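Side-chain contacts in uncharacterized protein (Pseudomonas aeruginosa, PDB 4O5P), which probably hydrolyses phospholipids as the type VI secretion effector Tle1, an enzyme related to the alpha/beta hydrolases and thought to act at membranes: residues A[122-127]-A[522-527]; A[458-463]-A[653-658]. One frame throughout, in Å; residues are numbered along the deposited sequence.

Contact 1 (A[122-127]-A[522-527])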
ATOM      1  N   VAL A 122     -13.660   5.815   2.540  1.00 19.44           N
ATOM      2  CA  VAL A 122     -14.078   6.967   3.325  1.00 20.20           C
ATOM      3  C   VAL A 122     -13.370   7.045   4.702  1.00 21.09           C
ATOM      4  O   VAL A 122     -13.209   6.025   5.399  1.00 18.38           O
ATOM      5  CB  VAL A 122     -15.615   6.964   3.476  1.00 21.09           C
ATOM      6  CG1 VAL A 122     -16.057   7.888   4.567  1.00 20.50           C
ATOM      7  CG2 VAL A 122     -16.280   7.336   2.136  1.00 22.79           C
ATOM      8  N   PHE A 123     -12.935   8.253   5.064  1.00 19.06           N
ATOM      9  CA  PHE A 123     -12.277   8.513   6.336  1.00 21.44           C
ATOM     10  C   PHE A 123     -12.761   9.865   6.855  1.00 19.78           C
ATOM     11  O   PHE A 123     -12.215  10.910   6.477  1.00 20.66           O
ATOM     12  CB  PHE A 123     -10.756   8.559   6.157  1.00 17.29           C
ATOM     13  CG  PHE A 123      -9.978   8.403   7.449  1.00 21.40           C
ATOM     14  CD1 PHE A 123     -10.636   8.193   8.659  1.00 24.07           C
ATOM     15  CD2 PHE A 123      -8.589   8.485   7.452  1.00 19.94           C
ATOM     16  CE1 PHE A 123      -9.922   8.053   9.843  1.00 21.26           C
ATOM     17  CE2 PHE A 123      -7.870   8.346   8.635  1.00 22.22           C
ATOM     18  CZ  PHE A 123      -8.544   8.138   9.833  1.00 20.43           C
ATOM     19  N   PRO A 124     -13.795   9.847   7.707  1.00 22.91           N
ATOM     20  CA  PRO A 124     -14.430  11.083   8.199  1.00 25.61           C
ATOM     21  C   PRO A 124     -13.444  11.977   8.943  1.00 24.09           C
ATOM     22  O   PRO A 124     -13.519  13.191   8.793  1.00 24.73           O
ATOM     23  CB  PRO A 124     -15.507  10.567   9.156  1.00 26.89           C
ATOM     24  CG  PRO A 124     -15.819   9.171   8.658  1.00 22.31           C
ATOM     25  CD  PRO A 124     -14.497   8.633   8.167  1.00 23.60           C
ATOM     26  N   ASP A 125     -12.516  11.376   9.687  1.00 24.91           N
ATOM     27  CA  ASP A 125     -11.555  12.116  10.506  1.00 25.93           C
ATOM     28  C   ASP A 125     -10.663  13.069   9.707  1.00 26.84           C
ATOM     29  O   ASP A 125     -10.118  14.032  10.261  1.00 32.15           O
ATOM     30  CB  ASP A 125     -10.672  11.154  11.321  1.00 24.25           C
ATOM     31  CG  ASP A 125     -11.461  10.334  12.326  1.00 30.92           C
ATOM     32  OD1 ASP A 125     -12.643  10.019  12.046  1.00 32.50           O
ATOM     33  OD2 ASP A 125     -10.897   9.993  13.396  1.00 25.55           O
ATOM     34  N   ILE A 126     -10.500  12.788   8.417  1.00 22.74           N
ATOM     35  CA  ILE A 126      -9.724  13.650   7.525  1.00 22.46           C
ATOM     36  C   ILE A 126     -10.630  14.257   6.443  1.00 22.03           C
ATOM     37  O   ILE A 126     -10.157  14.780   5.427  1.00 20.86           O
ATOM     38  CB  ILE A 126      -8.550  12.889   6.878  1.00 21.90           C
ATOM     39  CG1 ILE A 126      -9.058  11.684   6.082  1.00 20.24           C
ATOM     40  CG2 ILE A 126      -7.527  12.461   7.956  1.00 20.12           C
ATOM     41  CD1 ILE A 126      -8.069  11.192   5.041  1.00 18.48           C
ATOM     42  N   LYS A 127     -11.934  14.167   6.688  1.00 20.85           N
ATOM     43  CA  LYS A 127     -12.977  14.699   5.795  1.00 25.14           C
ATOM     44  C   LYS A 127     -12.930  14.147   4.372  1.00 24.08           C
ATOM     45  O   LYS A 127     -13.244  14.854   3.412  1.00 21.17           O
ATOM     46  CB  LYS A 127     -12.978  16.230   5.791  1.00 27.52           C
ATOM     47  CG  LYS A 127     -13.377  16.821   7.138  1.00 30.54           C
ATOM     48  CD  LYS A 127     -13.390  18.343   7.110  1.00 33.80           C
ATOM     49  CE  LYS A 127     -11.991  18.888   7.036  1.00 31.49           C
ATOM     50  NZ  LYS A 127     -11.941  20.255   7.618  1.00 44.52           N
ATOM     51  N   ARG A 522     -23.680   9.898  -2.764  1.00 38.42           N
ATOM     52  CA  ARG A 522     -23.810  11.342  -2.947  1.00 38.20           C
ATOM     53  C   ARG A 522     -24.578  11.992  -1.785  1.00 40.03           C
ATOM     54  O   ARG A 522     -24.245  13.107  -1.351  1.00 42.23           O
ATOM     55  CB  ARG A 522     -24.467  11.661  -4.294  1.00 44.70           C
ATOM     56  CG  ARG A 522     -23.598  11.349  -5.510  1.00 42.87           C
ATOM     57  CD  ARG A 522     -24.425  11.355  -6.796  1.00 50.51           C
ATOM     58  NE  ARG A 522     -23.637  10.943  -7.956  1.00 50.34           N
ATOM     59  CZ  ARG A 522     -23.234  11.764  -8.923  1.00 55.51           C
ATOM     60  NH1 ARG A 522     -23.556  13.053  -8.888  1.00 52.31           N
ATOM     61  NH2 ARG A 522     -22.515  11.291  -9.935  1.00 61.15           N
ATOM     62  N   GLU A 523     -25.592  11.290  -1.273  1.00 42.88           N
ATOM     63  CA  GLU A 523     -26.322  11.760  -0.095  1.00 39.57           C
ATOM     64  C   GLU A 523     -25.372  11.910   1.082  1.00 39.56           C
ATOM     65  O   GLU A 523     -25.363  12.943   1.762  1.00 36.65           O
ATOM     66  CB  GLU A 523     -27.429  10.777   0.296  1.00 42.77           C
ATOM     67  CG  GLU A 523     -28.715  10.867  -0.527  1.00 40.92           C
ATOM     68  CD  GLU A 523     -29.675   9.715  -0.232  1.00 41.74           C
ATOM     69  OE1 GLU A 523     -29.552   9.084   0.843  1.00 40.80           O
ATOM     70  OE2 GLU A 523     -30.549   9.440  -1.082  1.00 42.99           O
ATOM     71  N   TYR A 524     -24.586  10.865   1.327  1.00 36.36           N
ATOM     72  CA  TYR A 524     -23.634  10.881   2.435  1.00 34.21           C
ATOM     73  C   TYR A 524     -22.652  12.035   2.326  1.00 31.65           C
ATOM     74  O   TYR A 524     -22.409  12.756   3.299  1.00 35.20           O
ATOM     75  CB  TYR A 524     -22.855   9.566   2.488  1.00 31.51           C
ATOM     76  CG  TYR A 524     -21.797   9.546   3.569  1.00 32.15           C
ATOM     77  CD1 TYR A 524     -22.152   9.398   4.898  1.00 32.23           C
ATOM     78  CD2 TYR A 524     -20.444   9.664   3.258  1.00 31.74           C
ATOM     79  CE1 TYR A 524     -21.207   9.377   5.889  1.00 34.77           C
ATOM     80  CE2 TYR A 524     -19.484   9.645   4.248  1.00 31.94           C
ATOM     81  CZ  TYR A 524     -19.879   9.498   5.564  1.00 31.49           C
ATOM     82  OH  TYR A 524     -18.948   9.478   6.570  1.00 28.75           O
ATOM     83  N   ALA A 525     -22.081  12.202   1.137  1.00 31.39           N
ATOM     84  CA  ALA A 525     -21.033  13.197   0.937  1.00 33.65           C
ATOM     85  C   ALA A 525     -21.582  14.619   1.074  1.00 39.82           C
ATOM     86  O   ALA A 525     -21.021  15.442   1.806  1.00 31.12           O
ATOM     87  CB  ALA A 525     -20.361  12.997  -0.414  1.00 33.93           C
ATOM     88  N   ALA A 526     -22.684  14.901   0.373  1.00 37.43           N
ATOM     89  CA  ALA A 526     -23.319  16.213   0.458  1.00 34.54           C
ATOM     90  C   ALA A 526     -23.766  16.538   1.889  1.00 41.01           C
ATOM     91  O   ALA A 526     -23.653  17.686   2.343  1.00 44.90           O
ATOM     92  CB  ALA A 526     -24.489  16.298  -0.516  1.00 41.83           C
ATOM     93  N   ALA A 527     -24.267  15.534   2.607  1.00 35.87           N
ATOM     94  CA  ALA A 527     -24.641  15.748   3.999  1.00 36.12           C
ATOM     95  C   ALA A 527     -23.418  16.121   4.834  1.00 40.20           C
ATOM     96  O   ALA A 527     -23.293  17.265   5.284  1.00 44.36           O
ATOM     97  CB  ALA A 527     -25.314  14.520   4.567  1.00 39.89           C
TER
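Y524 reaches from its helix to a loop and touches V122 and P124 with the outer part of its side chain, a compact example of how one long aromatic residue can bridge a helix and a loop whose backbones stay apart. The branch CG1 of V122 bears on both the ring and its oxygen: it lies 3.9 Å from Y524 CE2, approaching the ring obliquely, and as close to the hydroxyl. P124 meets the end of the same side chain, its CG 3.8 Å from Y524 OH, with the two side chains crossing at about a right angle. Across the two segments the phenol oxygen meets carbon atoms, no hydrogen bond joins them, and the contact is van der Waals in character.

Torsions bring the groups together. In Y524 the ring stands anti to the backbone N (chi1 177°) and extends from the helix toward the loop, where V122 CG1 is likewise turned anti to its own N (chi1 164°).

The loop is held in shape by its own backbone, with I126 N bonded to F123 O at 3.2 Å and K127 N to P124 O at 2.8 Å around the short 3-10 turn. F123 points the other way, packing edge-to-face with W148, whose NE1 also bonds D125 OD2; K127 forms a salt bridge to E176 of helix 168-178. Nearer the tyrosine, V122 shares backbone hydrogen bonding with E563, and V562 touches Y524 itself.

In fold terms, the loop connects strand 111-116, part of a sheet of mainly parallel strands, to helix 139-162. The contact therefore joins a strand-to-helix connection of a core consistent with the alpha/beta-hydrolase fold to helix 507-528 of the C-terminal family region.

Contact 2 (A[458-463]-A[653-658])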
ATOM      1  N   ASN A 458       3.457 -24.967   3.050  1.00 18.26           N
ATOM      2  CA  ASN A 458       4.762 -25.582   3.238  1.00 16.47           C
ATOM      3  C   ASN A 458       5.320 -26.265   1.981  1.00 17.91           C
ATOM      4  O   ASN A 458       6.529 -26.346   1.812  1.00 18.99           O
ATOM      5  CB  ASN A 458       4.736 -26.524   4.442  1.00 19.51           C
ATOM      6  CG  ASN A 458       4.574 -25.772   5.760  1.00 20.50           C
ATOM      7  OD1 ASN A 458       5.011 -24.626   5.889  1.00 17.38           O
ATOM      8  ND2 ASN A 458       3.938 -26.415   6.744  1.00 24.02           N
ATOM      9  N   ALA A 459       4.458 -26.735   1.083  1.00 18.61           N
ATOM     10  CA  ALA A 459       4.982 -27.290  -0.173  1.00 21.06           C
ATOM     11  C   ALA A 459       5.623 -26.166  -0.984  1.00 18.77           C
ATOM     12  O   ALA A 459       6.745 -26.302  -1.533  1.00 18.12           O
ATOM     13  CB  ALA A 459       3.882 -27.973  -0.966  1.00 18.53           C
ATOM     14  N   TRP A 460       4.913 -25.042  -1.053  1.00 17.76           N
ATOM     15  CA  TRP A 460       5.521 -23.872  -1.666  1.00 15.98           C
ATOM     16  C   TRP A 460       6.834 -23.489  -0.975  1.00 15.96           C
ATOM     17  O   TRP A 460       7.862 -23.289  -1.621  1.00 17.91           O
ATOM     18  CB  TRP A 460       4.562 -22.684  -1.664  1.00 15.55           C
ATOM     19  CG  TRP A 460       5.179 -21.512  -2.339  1.00 17.57           C
ATOM     20  CD1 TRP A 460       5.170 -21.235  -3.677  1.00 14.15           C
ATOM     21  CD2 TRP A 460       5.959 -20.489  -1.724  1.00 14.15           C
ATOM     22  NE1 TRP A 460       5.868 -20.081  -3.926  1.00 14.23           N
ATOM     23  CE2 TRP A 460       6.366 -19.599  -2.738  1.00 15.55           C
ATOM     24  CE3 TRP A 460       6.333 -20.219  -0.401  1.00 15.77           C
ATOM     25  CZ2 TRP A 460       7.137 -18.463  -2.482  1.00 13.91           C
ATOM     26  CZ3 TRP A 460       7.116 -19.100  -0.142  1.00 16.59           C
ATOM     27  CH2 TRP A 460       7.500 -18.230  -1.179  1.00 16.04           C
ATOM     28  N   GLN A 461       6.808 -23.397   0.348  1.00 19.04           N
ATOM     29  CA  GLN A 461       7.959 -22.920   1.088  1.00 18.06           C
ATOM     30  C   GLN A 461       9.170 -23.797   0.823  1.00 17.61           C
ATOM     31  O   GLN A 461      10.291 -23.302   0.670  1.00 14.04           O
ATOM     32  CB  GLN A 461       7.647 -22.893   2.577  1.00 18.57           C
ATOM     33  CG  GLN A 461       8.653 -22.113   3.403  1.00 16.81           C
ATOM     34  CD  GLN A 461       9.914 -22.897   3.718  1.00 18.66           C
ATOM     35  OE1 GLN A 461       9.899 -24.129   3.785  1.00 21.12           O
ATOM     36  NE2 GLN A 461      11.019 -22.181   3.913  1.00 18.96           N
ATOM     37  N   ALA A 462       8.923 -25.101   0.748  1.00 19.40           N
ATOM     38  CA  ALA A 462       9.982 -26.078   0.540  1.00 18.45           C
ATOM     39  C   ALA A 462      10.557 -26.077  -0.878  1.00 19.37           C
ATOM     40  O   ALA A 462      11.743 -26.374  -1.043  1.00 18.85           O
ATOM     41  CB  ALA A 462       9.506 -27.480   0.944  1.00 20.56           C
ATOM     42  N   GLN A 463       9.753 -25.766  -1.898  1.00 16.90           N
ATOM     43  CA  GLN A 463      10.324 -25.717  -3.260  1.00 18.33           C
ATOM     44  C   GLN A 463      11.038 -24.407  -3.576  1.00 18.15           C
ATOM     45  O   GLN A 463      11.807 -24.317  -4.538  1.00 17.30           O
ATOM     46  CB  GLN A 463       9.258 -25.952  -4.333  1.00 18.62           C
ATOM     47  CG  GLN A 463       8.146 -24.892  -4.362  1.00 18.40           C
ATOM     48  CD  GLN A 463       8.493 -23.658  -5.178  1.00 16.03           C
ATOM     49  OE1 GLN A 463       9.136 -23.738  -6.236  1.00 17.08           O
ATOM     50  NE2 GLN A 463       8.060 -22.496  -4.687  1.00 15.23           N
ATOM     51  N   ALA A 653      -2.261 -27.499  -6.060  1.00 14.35           N
ATOM     52  CA  ALA A 653      -3.487 -27.212  -5.310  1.00 15.56           C
ATOM     53  C   ALA A 653      -3.433 -25.860  -4.594  1.00 15.27           C
ATOM     54  O   ALA A 653      -4.456 -25.179  -4.469  1.00 13.20           O
ATOM     55  CB  ALA A 653      -3.799 -28.321  -4.325  1.00 15.99           C
ATOM     56  N   LEU A 654      -2.254 -25.469  -4.120  1.00 16.09           N
ATOM     57  CA  LEU A 654      -2.108 -24.127  -3.547  1.00 14.89           C
ATOM     58  C   LEU A 654      -2.428 -23.067  -4.593  1.00 15.16           C
ATOM     59  O   LEU A 654      -3.162 -22.118  -4.309  1.00 14.54           O
ATOM     60  CB  LEU A 654      -0.697 -23.900  -3.029  1.00 13.64           C
ATOM     61  CG  LEU A 654      -0.483 -22.567  -2.299  1.00 17.05           C
ATOM     62  CD1 LEU A 654      -1.011 -22.656  -0.866  1.00 17.05           C
ATOM     63  CD2 LEU A 654       0.996 -22.174  -2.291  1.00 15.77           C
ATOM     64  N   PHE A 655      -1.881 -23.213  -5.801  1.00 14.37           N
ATOM     65  CA  PHE A 655      -2.204 -22.215  -6.842  1.00 15.80           C
ATOM     66  C   PHE A 655      -3.656 -22.256  -7.306  1.00 15.62           C
ATOM     67  O   PHE A 655      -4.246 -21.202  -7.613  1.00 15.37           O
ATOM     68  CB  PHE A 655      -1.251 -22.305  -8.041  1.00 14.95           C
ATOM     69  CG  PHE A 655       0.131 -21.800  -7.732  1.00 15.70           C
ATOM     70  CD1 PHE A 655       0.405 -20.440  -7.761  1.00 14.26           C
ATOM     71  CD2 PHE A 655       1.142 -22.678  -7.389  1.00 15.60           C
ATOM     72  CE1 PHE A 655       1.672 -19.959  -7.466  1.00 13.51           C
ATOM     73  CE2 PHE A 655       2.422 -22.205  -7.084  1.00 18.36           C
ATOM     74  CZ  PHE A 655       2.682 -20.841  -7.125  1.00 16.59           C
ATOM     75  N   ASP A 656      -4.219 -23.463  -7.379  1.00 15.34           N
ATOM     76  CA  ASP A 656      -5.643 -23.644  -7.696  1.00 17.43           C
ATOM     77  C   ASP A 656      -6.604 -22.984  -6.698  1.00 16.34           C
ATOM     78  O   ASP A 656      -7.500 -22.249  -7.100  1.00 15.58           O
ATOM     79  CB  ASP A 656      -5.982 -25.130  -7.753  1.00 16.25           C
ATOM     80  CG  ASP A 656      -5.575 -25.795  -9.053  1.00 17.47           C
ATOM     81  OD1 ASP A 656      -4.847 -25.201  -9.881  1.00 16.08           O
ATOM     82  OD2 ASP A 656      -5.985 -26.959  -9.232  1.00 17.88           O
ATOM     83  N   GLU A 657      -6.415 -23.264  -5.403  1.00 14.16           N
ATOM     84  CA  GLU A 657      -7.404 -22.942  -4.372  1.00 15.71           C
ATOM     85  C   GLU A 657      -6.972 -21.893  -3.330  1.00 16.01           C
ATOM     86  O   GLU A 657      -7.756 -21.524  -2.457  1.00 19.17           O
ATOM     87  CB  GLU A 657      -7.849 -24.224  -3.641  1.00 17.84           C
ATOM     88  CG  GLU A 657      -8.516 -25.267  -4.544  1.00 17.44           C
ATOM     89  CD  GLU A 657      -9.055 -26.450  -3.757  1.00 24.48           C
ATOM     90  OE1 GLU A 657      -8.617 -26.663  -2.605  1.00 25.94           O
ATOM     91  OE2 GLU A 657      -9.932 -27.163  -4.286  1.00 33.48           O
ATOM     92  N   GLN A 658      -5.737 -21.405  -3.410  1.00 18.21           N
ATOM     93  CA  GLN A 658      -5.293 -20.385  -2.441  1.00 15.30           C
ATOM     94  C   GLN A 658      -4.825 -19.080  -3.090  1.00 15.69           C
ATOM     95  O   GLN A 658      -5.184 -17.998  -2.629  1.00 17.06           O
ATOM     96  CB  GLN A 658      -4.214 -20.952  -1.521  1.00 11.92           C
ATOM     97  CG  GLN A 658      -4.781 -21.535  -0.205  1.00 13.18           C
ATOM     98  CD  GLN A 658      -5.500 -22.867  -0.371  1.00 18.80           C
ATOM     99  OE1 GLN A 658      -5.105 -23.705  -1.182  1.00 15.44           O
ATOM    100  NE2 GLN A 658      -6.560 -23.072   0.414  1.00 18.09           N
TER
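W460 meets L654 and F655 through two different parts of its side chain. The closer approach is aliphatic: L654 CD2 comes to 3.7 Å from W460 CB, at the root of the indole. With CG anti to the backbone N in both residues (chi1 -178° in W460, -175° in L654), each side chain extends from a CB already directed at the facing helix, which brings the leucine methyl against the base of the indole. The second approach is aromatic and looser, with F655 CZ 4.3 Å from W460 CD1; each ring is approached obliquely by the nearest atom of the other. F655 leaves its helix at a slant, and only its far end comes near the tryptophan.

This is helix-against-helix packing within the C-terminal region of the Tle1 family, between the last turn of helix 451-463 and the end of helix 649-657. Their nearest CA atoms, those of W460 and L654, are 7.9 Å apart. L479 and I480 of helix 469-487 also touch F655, so a third helix takes part in the cluster.

Polar groups work around this apolar centre. Q463 folds back so that NE2 donates to W460 O at 3.2 Å, a bent bond (136° at the hydrogen), and the same nitrogen sits over one face of the indole, offset toward its rim. Q463 OE1 accepts from R633 NH2, while W460 NE1 is satisfied by E476, which probably fixes the rotation of the indole.

Charged partners gather at the end of the other helix. D656 forms a salt bridge with R487 and accepts from W483 NE1, the carbonyls of F655 and D656 both receive K393 NZ, and R456, from helix 451-463, grips E657 and Q658 together.

Set side by side, the two contacts bury similar areas without a single hydrogen bond across either pair of segments, yet they sit on opposite sides of the chain's centre, with centres 42 Å apart. Contact 1 is partly buried and unites a loop of the sheet-bearing core with a helix of the C-terminal family region; contact 2 is buried and pairs two helices within that region. They share no element, although their segments alternate along the chain. The chemistry follows the setting: contact 1 relies on the oxygen-bearing end of one ring against aliphatic groups, contact 2 on hydrocarbon around an indole whose nitrogen is paired.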